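Local coordinates for protein 3-dehydroquinate dehydratase (Enterococcus faecalis, PDB 4PH6) that catalyses the cis-dehydration of 3-dehydroquinate to 3-dehydroshikimate through an imine intermediate, the third step of the chorismate pathway, at residues L116-F121 / I141-H146. Residues are numbered along the deposited sequence; the frame is centred on the assembly and turned at random.
Sequences LDIELF and IVLCNH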
ATOM      1  N   LEU A 116      19.086  19.832  -7.579  1.00  8.39           N
ATOM      2  CA  LEU A 116      18.985  20.840  -6.534  1.00 13.33           C
ATOM      3  C   LEU A 116      17.548  20.919  -6.045  1.00 13.40           C
ATOM      4  O   LEU A 116      16.613  21.073  -6.841  1.00  7.97           O
ATOM      5  CB  LEU A 116      19.465  22.216  -7.044  1.00 14.33           C
ATOM      6  CG  LEU A 116      19.462  23.420  -6.089  1.00 11.86           C
ATOM      7  CD1 LEU A 116      20.158  23.100  -4.764  1.00  9.47           C
ATOM      8  CD2 LEU A 116      20.084  24.664  -6.755  1.00  7.95           C
ATOM      9  N   ASP A 117      17.393  20.792  -4.732  1.00  6.16           N
ATOM     10  CA  ASP A 117      16.117  20.921  -4.063  1.00  7.80           C
ATOM     11  C   ASP A 117      15.813  22.397  -3.737  1.00 13.99           C
ATOM     12  O   ASP A 117      16.590  23.067  -3.057  1.00  9.73           O
ATOM     13  CB  ASP A 117      16.111  20.073  -2.777  1.00  6.76           C
ATOM     14  CG  ASP A 117      14.806  20.186  -1.995  1.00  8.75           C
ATOM     15  OD1 ASP A 117      14.549  21.271  -1.439  1.00  8.97           O
ATOM     16  OD2 ASP A 117      14.064  19.181  -1.890  1.00  7.72           O
ATOM     17  N   ILE A 118      14.672  22.886  -4.213  1.00  7.82           N
ATOM     18  CA  ILE A 118      14.235  24.247  -3.934  1.00  8.38           C
ATOM     19  C   ILE A 118      12.766  24.241  -3.504  1.00  8.86           C
ATOM     20  O   ILE A 118      11.904  23.728  -4.205  1.00  8.56           O
ATOM     21  CB  ILE A 118      14.401  25.165  -5.153  1.00  8.45           C
ATOM     22  CG1 ILE A 118      15.868  25.204  -5.593  1.00  8.13           C
ATOM     23  CG2 ILE A 118      13.874  26.589  -4.847  1.00  9.52           C
ATOM     24  CD1 ILE A 118      16.109  26.003  -6.849  1.00  8.27           C
ATOM     25  N   GLU A 119      12.489  24.799  -2.338  1.00 13.35           N
ATOM     26  CA  GLU A 119      11.125  24.817  -1.840  1.00 16.68           C
ATOM     27  C   GLU A 119      10.244  25.773  -2.646  1.00 10.82           C
ATOM     28  O   GLU A 119      10.594  26.933  -2.858  1.00 11.34           O
ATOM     29  CB  GLU A 119      11.123  25.165  -0.359  1.00 13.15           C
ATOM     30  CG  GLU A 119      11.835  24.100   0.447  1.00 13.47           C
ATOM     31  CD  GLU A 119      11.944  24.410   1.920  1.00 15.82           C
ATOM     32  OE1 GLU A 119      11.496  25.491   2.361  1.00 17.44           O
ATOM     33  OE2 GLU A 119      12.502  23.558   2.642  1.00 20.01           O
ATOM     34  N   LEU A 120       9.117  25.240  -3.113  1.00 10.72           N
ATOM     35  CA  LEU A 120       8.121  26.002  -3.855  1.00 11.26           C
ATOM     36  C   LEU A 120       7.851  27.369  -3.233  1.00 12.52           C
ATOM     37  O   LEU A 120       7.741  28.364  -3.947  1.00 12.97           O
ATOM     38  CB  LEU A 120       6.809  25.206  -3.949  1.00 11.33           C
ATOM     39  CG  LEU A 120       5.538  25.910  -4.454  1.00 12.15           C
ATOM     40  CD1 LEU A 120       5.652  26.309  -5.932  1.00 12.11           C
ATOM     41  CD2 LEU A 120       4.285  25.058  -4.222  1.00 12.41           C
ATOM     42  N   PHE A 121       7.732  27.418  -1.914  1.00 13.18           N
ATOM     43  CA  PHE A 121       7.285  28.603  -1.189  1.00 16.13           C
ATOM     44  C   PHE A 121       8.362  29.641  -0.841  1.00 20.90           C
ATOM     45  O   PHE A 121       8.060  30.642  -0.336  1.00 24.92           O
ATOM     46  CB  PHE A 121       6.458  28.267   0.067  1.00 19.86           C
ATOM     47  CG  PHE A 121       5.121  27.674  -0.234  1.00 21.13           C
ATOM     48  CD1 PHE A 121       4.712  26.555   0.382  1.00 21.58           C
ATOM     49  CD2 PHE A 121       4.312  28.216  -1.157  1.00 27.84           C
ATOM     50  CE1 PHE A 121       3.510  25.984   0.100  1.00 23.66           C
ATOM     51  CE2 PHE A 121       3.105  27.640  -1.457  1.00 27.10           C
ATOM     52  CZ  PHE A 121       2.698  26.523  -0.825  1.00 20.32           C
ATOM     53  N   ILE A 141      16.372  20.440 -11.460  1.00 14.51           N
ATOM     54  CA  ILE A 141      15.696  21.119 -10.367  1.00  7.47           C
ATOM     55  C   ILE A 141      14.563  20.305  -9.744  1.00  5.64           C
ATOM     56  O   ILE A 141      13.666  19.823 -10.442  1.00  5.77           O
ATOM     57  CB  ILE A 141      15.137  22.459 -10.830  1.00  6.31           C
ATOM     58  CG1 ILE A 141      16.290  23.350 -11.288  1.00  9.78           C
ATOM     59  CG2 ILE A 141      14.365  23.116  -9.693  1.00  6.15           C
ATOM     60  CD1 ILE A 141      17.338  23.584 -10.214  1.00  6.73           C
ATOM     61  N   VAL A 142      14.607  20.158  -8.425  1.00  5.37           N
ATOM     62  CA  VAL A 142      13.485  19.560  -7.706  1.00  5.20           C
ATOM     63  C   VAL A 142      12.805  20.636  -6.876  1.00  8.40           C
ATOM     64  O   VAL A 142      13.330  21.031  -5.840  1.00  7.29           O
ATOM     65  CB  VAL A 142      13.910  18.395  -6.773  1.00  5.97           C
ATOM     66  CG1 VAL A 142      12.687  17.808  -6.077  1.00 12.19           C
ATOM     67  CG2 VAL A 142      14.648  17.313  -7.547  1.00  5.41           C
ATOM     68  N   LEU A 143      11.657  21.126  -7.348  1.00  5.28           N
ATOM     69  CA  LEU A 143      10.827  22.014  -6.536  1.00 12.60           C
ATOM     70  C   LEU A 143      10.039  21.130  -5.595  1.00 13.96           C
ATOM     71  O   LEU A 143       9.714  19.996  -5.931  1.00  5.22           O
ATOM     72  CB  LEU A 143       9.889  22.885  -7.382  1.00  5.74           C
ATOM     73  CG  LEU A 143      10.563  23.973  -8.230  1.00 10.13           C
ATOM     74  CD1 LEU A 143       9.571  25.062  -8.637  1.00 14.47           C
ATOM     75  CD2 LEU A 143      11.786  24.578  -7.540  1.00  7.34           C
ATOM     76  N   CYS A 144       9.744  21.632  -4.406  1.00 10.13           N
ATOM     77  CA  CYS A 144       9.208  20.766  -3.385  1.00 10.06           C
ATOM     78  C   CYS A 144       8.469  21.502  -2.296  1.00 10.21           C
ATOM     79  O   CYS A 144       8.712  22.685  -2.030  1.00 10.54           O
ATOM     80  CB  CYS A 144      10.335  19.962  -2.767  1.00 17.07           C
ATOM     81  SG  CYS A 144      11.564  21.043  -2.084  1.00 28.56           S
ATOM     82  N   ASN A 145       7.566  20.774  -1.656  1.00 10.15           N
ATOM     83  CA  ASN A 145       6.829  21.320  -0.534  1.00 10.61           C
ATOM     84  C   ASN A 145       6.631  20.259   0.539  1.00 10.96           C
ATOM     85  O   ASN A 145       6.404  19.094   0.239  1.00 10.62           O
ATOM     86  CB  ASN A 145       5.489  21.887  -1.004  1.00 10.46           C
ATOM     87  CG  ASN A 145       4.602  22.310   0.146  1.00 12.22           C
ATOM     88  OD1 ASN A 145       3.529  21.764   0.335  1.00 11.30           O
ATOM     89  ND2 ASN A 145       5.069  23.273   0.940  1.00 11.96           N
ATOM     90  N   HIS A 146       6.743  20.667   1.793  1.00 15.61           N
ATOM     91  CA  HIS A 146       6.558  19.749   2.907  1.00 16.52           C
ATOM     92  C   HIS A 146       5.659  20.353   3.951  1.00 22.41           C
ATOM     93  O   HIS A 146       5.904  21.464   4.420  1.00 20.51           O
ATOM     94  CB  HIS A 146       7.893  19.399   3.562  1.00 13.18           C
ATOM     95  CG  HIS A 146       8.869  18.773   2.623  1.00 14.10           C
ATOM     96  ND1 HIS A 146       9.613  19.515   1.741  1.00 12.36           N
ATOM     97  CD2 HIS A 146       9.202  17.481   2.421  1.00 12.66           C
ATOM     98  CE1 HIS A 146      10.369  18.694   1.022  1.00 29.80           C
ATOM     99  NE2 HIS A 146      10.146  17.461   1.430  1.00 12.44           N
TER
HETATM  100  O   HOH W   1       7.625  24.879  -0.438  1.00  5.29           O
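The ring of F121 carries L120 CD2 over one face, 3.9 Å above the plane and displaced toward the rim, while the carboxamide of N145 crosses it obliquely, the two planes 81° apart. N145 ND2 comes within 3.2 Å of F121 CE1; OD1 of the same amide is held by R160. A water accepts from F121 N and donates to C144 O, and N145 ND2 reaches it through a weak bond. C144 O also accepts from L120 N in the carbonyl plane, on a lone pair, so two donors grip this oxygen where strand 115-119 gives way to a loop. Neighbouring parallel strands of a TIM barrel, joined through helix 124-136 as a beta-alpha-beta crossover, meet here. V142 N binds L116 O at 2.7 Å, nearly straight but 27° out of the carbonyl plane; I118 N returns to V142 O at 2.8 Å, whereas C144 N to I118 O is bent and weak. Toward the helices, I118 and L143 point the same way side by side, I118 CB against L143 CD2 at 3.6 Å. On the interior side, D117, its CG anti to the backbone N (chi1 179°), brings both carboxylate oxygens up to C144 SG, D117 OD1 and D117 OD2 each 3.1 Å from the sulfur. R85, a predicted substrate-binding residue, forms salt bridges with D117 and E119, and H146, the predicted proton donor/acceptor, hydrogen-bonds through NE2 to K173, the predicted Schiff-base lysine.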